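Local structure of amino acid ABC superfamily ATP binding cassette transporter, binding protein (Streptococcus pneumoniae, 4H5G) at residues A[105-109]-A[157-161]; A[124-130]-A[145-151]. The protein binds L-arginine as the extracellular substrate-binding component of a probable amino acid ABC transporter, within a type II periplasmic binding protein fold. All blocks are in the same frame, centred on the assembly; numbering follows the deposited sequence.

Contact 1. Residues A[105-109]-A[157-161]. Unlike the reference sequence in segment 105-109: His108 (reference Arg).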
# COMPACT_ATOMS: atom_id res chain seq x y z
N PHE A 105 -13.25 2.03 5.61
CA PHE A 105 -13.39 0.90 6.51
C PHE A 105 -14.04 -0.24 5.76
O PHE A 105 -15.03 -0.05 5.05
CB PHE A 105 -14.29 1.28 7.70
CG PHE A 105 -13.67 2.25 8.66
CD1 PHE A 105 -12.84 1.80 9.67
CD2 PHE A 105 -13.93 3.60 8.57
CE1 PHE A 105 -12.28 2.70 10.56
CE2 PHE A 105 -13.36 4.50 9.46
CZ PHE A 105 -12.54 4.04 10.45
N LEU A 106 -13.48 -1.43 5.90
CA LEU A 106 -14.10 -2.65 5.40
C LEU A 106 -14.92 -3.24 6.55
O LEU A 106 -14.42 -3.37 7.67
CB LEU A 106 -13.02 -3.65 4.97
CG LEU A 106 -13.51 -4.95 4.32
CD1 LEU A 106 -14.10 -4.69 2.93
CD2 LEU A 106 -12.35 -5.97 4.23
N VAL A 107 -16.19 -3.56 6.27
CA VAL A 107 -17.10 -4.12 7.28
C VAL A 107 -17.89 -5.29 6.68
O VAL A 107 -17.80 -5.58 5.49
CB VAL A 107 -18.11 -3.05 7.79
CG1 VAL A 107 -17.40 -1.92 8.54
CG2 VAL A 107 -18.97 -2.50 6.62
N HIS A 108 -18.68 -5.94 7.52
CA HIS A 108 -19.64 -6.94 7.03
C HIS A 108 -20.74 -6.22 6.27
O HIS A 108 -21.18 -5.14 6.67
CB HIS A 108 -20.23 -7.73 8.19
CG HIS A 108 -19.28 -8.70 8.81
ND1 HIS A 108 -19.09 -9.97 8.30
CD2 HIS A 108 -18.46 -8.59 9.88
CE1 HIS A 108 -18.20 -10.61 9.05
NE2 HIS A 108 -17.80 -9.79 10.01
N LYS A 109 -21.20 -6.83 5.18
CA LYS A 109 -22.30 -6.27 4.39
C LYS A 109 -23.52 -5.99 5.26
O LYS A 109 -24.20 -4.97 5.08
CB LYS A 109 -22.66 -7.23 3.25
CG LYS A 109 -23.53 -6.64 2.15
CD LYS A 109 -23.55 -7.55 0.92
CE LYS A 109 -22.19 -7.60 0.24
NZ LYS A 109 -22.10 -8.70 -0.76
N VAL A 157 -8.19 -8.83 8.13
CA VAL A 157 -9.42 -9.21 7.45
C VAL A 157 -9.93 -10.58 7.92
O VAL A 157 -11.14 -10.79 8.04
CB VAL A 157 -9.27 -9.15 5.91
CG1 VAL A 157 -10.55 -9.66 5.22
CG2 VAL A 157 -8.98 -7.72 5.49
N ASN A 158 -9.01 -11.50 8.23
CA ASN A 158 -9.44 -12.77 8.82
C ASN A 158 -10.15 -12.55 10.16
O ASN A 158 -11.11 -13.23 10.47
CB ASN A 158 -8.27 -13.73 9.01
CG ASN A 158 -7.83 -14.39 7.71
OD1 ASN A 158 -8.60 -14.49 6.75
ND2 ASN A 158 -6.58 -14.84 7.67
N GLU A 159 -9.67 -11.59 10.94
CA GLU A 159 -10.30 -11.31 12.22
C GLU A 159 -11.68 -10.66 12.05
O GLU A 159 -12.60 -10.93 12.82
CB GLU A 159 -9.37 -10.48 13.14
CG GLU A 159 -8.12 -11.27 13.53
CD GLU A 159 -7.34 -10.63 14.68
OE1 GLU A 159 -7.88 -9.72 15.34
OE2 GLU A 159 -6.19 -11.05 14.91
N LEU A 160 -11.81 -9.83 11.02
CA LEU A 160 -13.12 -9.27 10.65
C LEU A 160 -14.08 -10.40 10.27
O LEU A 160 -15.21 -10.47 10.76
CB LEU A 160 -12.97 -8.29 9.48
CG LEU A 160 -14.28 -7.83 8.84
CD1 LEU A 160 -15.10 -6.99 9.82
CD2 LEU A 160 -14.05 -7.06 7.54
N GLN A 161 -13.63 -11.31 9.41
CA GLN A 161 -14.48 -12.46 9.03
C GLN A 161 -14.87 -13.37 10.19
O GLN A 161 -15.94 -13.98 10.19
CB GLN A 161 -13.80 -13.25 7.91
CG GLN A 161 -13.60 -12.43 6.67
CD GLN A 161 -13.03 -13.22 5.53
OE1 GLN A 161 -11.87 -13.65 5.57
NE2 GLN A 161 -13.84 -13.44 4.51

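Contact 2. Residues A[124-130]-A[145-151]. With ARG (arginine), chain L; SO4 (sulfate ion), chain C.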
# COMPACT_ATOMS: atom_id res chain seq x y z
N ALA A 124 -17.01 0.31 18.27
CA ALA A 124 -16.75 -0.95 17.58
C ALA A 124 -15.33 -1.45 17.84
O ALA A 124 -14.48 -0.70 18.32
CB ALA A 124 -16.99 -0.78 16.09
N ASN A 125 -15.09 -2.72 17.54
CA ASN A 125 -13.73 -3.24 17.51
C ASN A 125 -13.11 -2.93 16.16
O ASN A 125 -13.51 -3.49 15.14
CB ASN A 125 -13.73 -4.75 17.75
CG ASN A 125 -14.23 -5.11 19.12
OD1 ASN A 125 -14.03 -4.36 20.07
ND2 ASN A 125 -14.90 -6.26 19.23
N ILE A 126 -12.13 -2.03 16.15
CA ILE A 126 -11.51 -1.60 14.91
C ILE A 126 -10.12 -2.23 14.81
O ILE A 126 -9.41 -2.34 15.81
CB ILE A 126 -11.40 -0.05 14.86
CG1 ILE A 126 -12.80 0.58 14.99
CG2 ILE A 126 -10.72 0.41 13.56
CD1 ILE A 126 -12.79 2.10 14.89
N ALA A 127 -9.76 -2.66 13.60
CA ALA A 127 -8.41 -3.14 13.32
C ALA A 127 -7.73 -2.23 12.30
O ALA A 127 -8.38 -1.67 11.41
CB ALA A 127 -8.45 -4.58 12.82
N ALA A 128 -6.41 -2.08 12.42
CA ALA A 128 -5.63 -1.37 11.40
C ALA A 128 -4.24 -1.97 11.38
O ALA A 128 -3.86 -2.71 12.28
CB ALA A 128 -5.58 0.11 11.69
N GLN A 129 -3.46 -1.63 10.35
CA GLN A 129 -2.15 -2.25 10.16
C GLN A 129 -1.07 -1.48 10.91
O GLN A 129 -1.01 -0.26 10.85
CB GLN A 129 -1.82 -2.31 8.67
CG GLN A 129 -0.52 -3.01 8.34
CD GLN A 129 -0.45 -3.42 6.88
OE1 GLN A 129 -0.92 -2.69 5.99
NE2 GLN A 129 0.13 -4.59 6.61
N LYS A 130 -0.20 -2.21 11.62
CA LYS A 130 0.90 -1.58 12.37
C LYS A 130 1.77 -0.76 11.46
O LYS A 130 2.15 -1.21 10.38
CB LYS A 130 1.79 -2.66 13.00
CG LYS A 130 1.16 -3.39 14.17
CD LYS A 130 2.12 -4.40 14.81
CE LYS A 130 1.46 -5.05 16.03
NZ LYS A 130 2.34 -6.04 16.71
N ALA A 145 -11.99 4.25 20.74
CA ALA A 145 -12.31 2.96 20.14
C ALA A 145 -11.27 1.91 20.55
O ALA A 145 -10.10 2.22 20.76
CB ALA A 145 -12.40 3.08 18.62
N GLN A 146 -11.73 0.67 20.67
CA GLN A 146 -10.84 -0.47 20.87
C GLN A 146 -10.12 -0.75 19.57
O GLN A 146 -10.70 -1.33 18.64
CB GLN A 146 -11.65 -1.71 21.25
CG GLN A 146 -12.44 -1.58 22.54
CD GLN A 146 -11.55 -1.29 23.73
OE1 GLN A 146 -10.44 -1.81 23.83
NE2 GLN A 146 -12.04 -0.44 24.63
N LEU A 147 -8.86 -0.35 19.49
CA LEU A 147 -8.09 -0.55 18.26
C LEU A 147 -7.15 -1.73 18.41
O LEU A 147 -6.36 -1.78 19.35
CB LEU A 147 -7.28 0.70 17.93
CG LEU A 147 -6.30 0.57 16.76
CD1 LEU A 147 -7.02 0.22 15.45
CD2 LEU A 147 -5.47 1.85 16.60
N THR A 148 -7.25 -2.68 17.49
CA THR A 148 -6.30 -3.79 17.44
C THR A 148 -5.35 -3.52 16.28
O THR A 148 -5.78 -3.45 15.13
CB THR A 148 -7.01 -5.13 17.20
OG1 THR A 148 -7.92 -5.40 18.29
CG2 THR A 148 -6.00 -6.28 17.10
N SER A 149 -4.06 -3.37 16.56
CA SER A 149 -3.09 -3.14 15.49
C SER A 149 -2.50 -4.49 15.10
O SER A 149 -2.02 -5.23 15.96
CB SER A 149 -1.98 -2.18 15.93
OG SER A 149 -2.49 -0.89 16.19
N LEU A 150 -2.53 -4.81 13.81
CA LEU A 150 -2.03 -6.10 13.34
C LEU A 150 -0.94 -5.90 12.31
O LEU A 150 -0.99 -4.96 11.52
CB LEU A 150 -3.19 -6.89 12.74
CG LEU A 150 -4.22 -7.23 13.83
CD1 LEU A 150 -5.56 -7.58 13.21
CD2 LEU A 150 -3.72 -8.37 14.70
N THR A 151 0.04 -6.79 12.30
CA THR A 151 1.16 -6.64 11.37
C THR A 151 0.74 -6.83 9.90
O THR A 151 1.13 -6.05 9.04
CB THR A 151 2.27 -7.65 11.71
OG1 THR A 151 2.72 -7.42 13.05
CG2 THR A 151 3.44 -7.49 10.77
N ARG L . -0.98 3.85 2.74
CA ARG L . -0.75 3.39 4.12
C ARG L . 0.59 3.87 4.63
O ARG L . 1.49 4.26 3.87
CB ARG L . -0.83 1.86 4.22
CG ARG L . 0.03 1.11 3.20
CD ARG L . 0.07 -0.40 3.50
NE ARG L . 0.75 -1.15 2.44
CZ ARG L . 0.89 -2.47 2.41
NH1 ARG L . 1.51 -3.05 1.39
NH2 ARG L . 0.40 -3.21 3.40
OXT ARG L . 0.81 3.88 5.85
S SO4 C . 0.75 -9.48 15.23
O1 SO4 C . -0.09 -8.81 14.25
O2 SO4 C . 0.51 -8.91 16.56
O3 SO4 C . 0.42 -10.90 15.24
O4 SO4 C . 2.16 -9.29 14.89
O HOH W 1 -14.63 0.37 20.81
O HOH W 2 2.83 -3.87 9.40

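Contact 1. Residues A[105-109]-A[157-161]
In one lobe of this type II periplasmic binding protein, helix 153-162 packs over the central mixed sheet, where Leu160 lies on Leu106 and His108 of strand 103-108, and Val157 on Leu106. The short axes run in roughly the same direction, 28° apart, and approach to 9.2 Å, a spacing filled by side chains.

Leu160 carries most of the helix side of the contact. Its CG lies anti to the backbone N (chi1 170°), which carries the two methyls down toward the strand, where they part company. CD2 settles over the backbone, 3.7 Å from Leu106 O, and also meets the Leu106 side chain, the two leucines lying roughly perpendicular with their CD2 atoms 3.9 Å apart. The same Leu106 methyl reaches Val157 CG2 at 4.0 Å, one helical turn earlier, and thus bridges both helical residues. The other branch, Leu160 CD1, lies 3.7 Å from His108 CD2, the imidazole and the leucine running antiparallel alongside one another.

From there the ring extends to the helix backbone: His108 NE2 donates to Leu160 O at 2.8 Å, but the bond is bent, with 136° at the hydrogen. The donor stands above the carbonyl plane, and the oxygen in turn is tilted from the ring plane. Around the apolar part, Tyr178 of helix 172-181 touches both Leu106 and Val157, while Leu185 of strand 185-187 lies against Leu106 and Leu160.

The contact therefore changes character along the strand, from buried aliphatic packing to a partly exposed polar end. The bond is consistent with a proton on NE2, and it ties the ring to a main-chain carbonyl near the C-terminal end of helix 153-162.

Contact 2. Residues A[124-130]-A[145-151]
Gln129 and Thr151 meet at the ligand end of two parallel strands, 125-129 and 146-150, where the glutamine amide works in two directions. Its CG is anti to the backbone N (chi1 -177°) and the chain continues extended, a course that carries the amide to the bound arginine. OE1 accepts a hydrogen bond from arginine NH2 at 3.0 Å, while NE2 donates to Thr151 O at 3.0 Å. The latter bond is nearly straight, 171° at the hydrogen, and Thr151 O lies in the amide plane, an arrangement that should limit rotation of the amide beside the ligand. NE2 also has a weak bond to Asp21, itself a ligand-binding residue.

Lys130 stretches across Thr151, its CD 3.5 Å from Thr151 OG1. Both residues turn to a sulfate, probably from the crystallisation liquor. Thr151 OG1 lies 2.7 Å from sulfate O4; the Thr151 backbone N also binds the ion, whereas the Lys130 NZ bond is weak.

Farther along, Leu147 angles its CD1 methyl across the strand between Ile126 CG2 and Ala128 CB, 4.0 Å from the latter. On the other face Leu150 CD1 approaches Ala127 CB at 4.2 Å. Between these faces, main-chain bonds alternate from Ile126 N to Gln146 O through to Lys130 N to Leu150 O. At the far end one water links Ala124 O to Gln146 N.

The pair belongs to a beta-alpha-beta unit whose helix 133-141 covers the Ile126, Ala128 and Leu147 face through Val138 and Glu135, the latter also bonding Ser149 OG. Helix 153-162 covers Leu150 on the other face, and strand 167-171 flanks 125-129, leaving 146-150 outermost within the chain.

How the contacts relate
Both contacts build on the same mixed sheet, but contact 1 joins it to a helix and contact 2 joins two of its strands. Contact 1 is mostly buried, with aliphatic packing and a single cross-segment hydrogen bond; contact 2, at the sheet margin, is only partly buried and relies on a main-chain bond ladder, with polar ends. Contact 2 alone includes a residue of the arginine pocket, Gln129. Strand 146-150 is followed in the chain by helix 153-162, after a short link, and the two sites touch where Glu159 packs by Leu150 and Thr148. On the opposite sheet face, Phe105 meets Ile126, so the contacts adjoin at more than one point.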